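Local coordinates for protein hypothetical methylmalonyl-CoA decarboxylase alpha subunit (Sulfolobus tokodaii, PDB 1X0U) that is probably the carboxyl transferase subunit of a putative multi-subunit enzyme, built from two related crotonase-like halves within a six-chain assembly, at residues E260-I264 with R321-V326. Numbering follows the deposited sequence.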
loop_
_atom_site.group_PDB
_atom_site.type_symbol
_atom_site.label_atom_id
_atom_site.label_comp_id
_atom_site.label_asym_id
_atom_site.label_seq_id
_atom_site.Cartn_x
_atom_site.Cartn_y
_atom_site.Cartn_z
ATOM N N GLU A 260 -6.903 -4.182 -20.177
ATOM C CA GLU A 260 -6.905 -3.238 -21.279
ATOM C C GLU A 260 -7.917 -3.697 -22.316
ATOM O O GLU A 260 -8.138 -4.897 -22.484
ATOM C CB GLU A 260 -5.506 -3.150 -21.893
ATOM C CG GLU A 260 -4.992 -4.441 -22.495
ATOM C CD GLU A 260 -3.473 -4.520 -22.476
ATOM O OE1 GLU A 260 -2.912 -5.450 -23.099
ATOM O OE2 GLU A 260 -2.840 -3.653 -21.824
ATOM N N PRO A 261 -8.573 -2.751 -23.001
ATOM C CA PRO A 261 -9.550 -3.156 -24.014
ATOM C C PRO A 261 -8.901 -4.182 -24.938
ATOM O O PRO A 261 -7.734 -4.048 -25.315
ATOM C CB PRO A 261 -9.902 -1.842 -24.707
ATOM C CG PRO A 261 -8.760 -0.908 -24.347
ATOM C CD PRO A 261 -8.444 -1.287 -22.945
ATOM N N PRO A 262 -9.647 -5.228 -25.309
ATOM C CA PRO A 262 -9.118 -6.278 -26.180
ATOM C C PRO A 262 -8.704 -5.865 -27.586
ATOM O O PRO A 262 -9.397 -5.100 -28.261
ATOM C CB PRO A 262 -10.235 -7.323 -26.177
ATOM C CG PRO A 262 -11.469 -6.471 -26.071
ATOM C CD PRO A 262 -11.078 -5.440 -25.028
ATOM N N TYR A 263 -7.549 -6.376 -28.004
ATOM C CA TYR A 263 -7.010 -6.126 -29.332
ATOM C C TYR A 263 -7.824 -7.058 -30.217
ATOM O O TYR A 263 -8.233 -8.125 -29.758
ATOM C CB TYR A 263 -5.527 -6.495 -29.367
ATOM C CG TYR A 263 -4.943 -6.489 -30.754
ATOM C CD1 TYR A 263 -4.989 -7.632 -31.551
ATOM C CD2 TYR A 263 -4.393 -5.325 -31.295
ATOM C CE1 TYR A 263 -4.511 -7.618 -32.859
ATOM C CE2 TYR A 263 -3.910 -5.298 -32.606
ATOM C CZ TYR A 263 -3.975 -6.449 -33.381
ATOM O OH TYR A 263 -3.523 -6.429 -34.683
ATOM N N ILE A 264 -8.066 -6.687 -31.470
ATOM C CA ILE A 264 -8.899 -7.553 -32.300
ATOM C C ILE A 264 -8.582 -7.651 -33.795
ATOM O O ILE A 264 -7.499 -7.266 -34.254
ATOM C CB ILE A 264 -10.383 -7.135 -32.143
ATOM C CG1 ILE A 264 -11.288 -8.366 -32.124
ATOM C CG2 ILE A 264 -10.781 -6.199 -33.270
ATOM C CD1 ILE A 264 -12.747 -8.039 -31.907
ATOM N N ARG A 321 -11.549 1.188 -33.569
ATOM C CA ARG A 321 -10.239 0.615 -33.379
ATOM C C ARG A 321 -9.283 1.323 -34.305
ATOM O O ARG A 321 -9.656 1.718 -35.409
ATOM C CB ARG A 321 -10.249 -0.883 -33.686
ATOM C CG ARG A 321 -10.813 -1.717 -32.557
ATOM C CD ARG A 321 -11.101 -3.132 -32.993
ATOM N NE ARG A 321 -11.866 -3.836 -31.969
ATOM C CZ ARG A 321 -11.381 -4.172 -30.781
ATOM N NH1 ARG A 321 -10.128 -3.872 -30.479
ATOM N NH2 ARG A 321 -12.156 -4.787 -29.889
ATOM N N ILE A 322 -8.055 1.504 -33.835
ATOM C CA ILE A 322 -7.012 2.118 -34.638
ATOM C C ILE A 322 -5.839 1.162 -34.611
ATOM O O ILE A 322 -5.138 1.045 -33.600
ATOM C CB ILE A 322 -6.600 3.488 -34.094
ATOM C CG1 ILE A 322 -7.714 4.500 -34.392
ATOM C CG2 ILE A 322 -5.285 3.919 -34.736
ATOM C CD1 ILE A 322 -7.407 5.912 -33.976
ATOM N N ALA A 323 -5.645 0.460 -35.722
ATOM C CA ALA A 323 -4.580 -0.532 -35.830
ATOM C C ALA A 323 -4.861 -1.639 -34.820
ATOM O O ALA A 323 -3.964 -2.102 -34.122
ATOM C CB ALA A 323 -3.216 0.107 -35.551
ATOM N N GLY A 324 -6.127 -2.035 -34.726
ATOM C CA GLY A 324 -6.501 -3.101 -33.815
ATOM C C GLY A 324 -6.826 -2.736 -32.376
ATOM O O GLY A 324 -7.482 -3.518 -31.689
ATOM N N ASN A 325 -6.378 -1.570 -31.911
ATOM C CA ASN A 325 -6.639 -1.148 -30.533
ATOM C C ASN A 325 -7.821 -0.202 -30.386
ATOM O O ASN A 325 -8.038 0.693 -31.202
ATOM C CB ASN A 325 -5.396 -0.490 -29.925
ATOM C CG ASN A 325 -4.316 -1.493 -29.585
ATOM O OD1 ASN A 325 -3.132 -1.177 -29.639
ATOM N ND2 ASN A 325 -4.716 -2.704 -29.217
ATOM N N VAL A 326 -8.564 -0.402 -29.308
ATOM C CA VAL A 326 -9.745 0.384 -29.004
ATOM C C VAL A 326 -9.432 1.822 -28.626
ATOM O O VAL A 326 -8.477 2.100 -27.896
ATOM C CB VAL A 326 -10.538 -0.260 -27.838
ATOM C CG1 VAL A 326 -11.826 0.515 -27.588
ATOM C CG2 VAL A 326 -10.836 -1.732 -28.155
HETATM O O HOH W 1 -7.413 -2.411 -27.445
#
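The guanidinium of R321 joins both segments through its NH1. R321 NH1 donates to P262 O at 2.6 Å, with an N-H...O angle of 158°; the donor lies in the carbonyl plane and the oxygen close to the guanidinium plane. R321 NH2 adds a weak bond to P262 O (3.2 Å). R321 NH1 also reaches back to G324 O at 2.9 Å, though from above that carbonyl's plane, 36° out of it. G324 O therefore has two donors, the second being I264 N at 3.2 Å. An extended chain from CG to NE carries the R321 head across to the loop, where I264 CB lies over the centre of one guanidinium face.

A water molecule links three more polar groups. Its oxygen donates to P261 O (2.7 Å) and accepts from V326 N (3.0 Å) and, weakly, from N325 ND2, so a loop carbonyl and a strand amide are satisfied without touching directly. N325 ND2 also sits at the ring edge of Y263, 3.4 Å from Y263 CD2, with the amide and ring planes 78° apart. P261 CB packs against V326 CB.

D300, outside both segments, accepts the backbone amides of A323 (through OD1) and G324 (through OD2). The arrangement is a beta hairpin closed by a type I' turn from I322 to N325, between antiparallel strands 315-322 and 325-332, against which the irregular loop following helix 239-252 docks within the carboxyl transferase, crotonase-like fold.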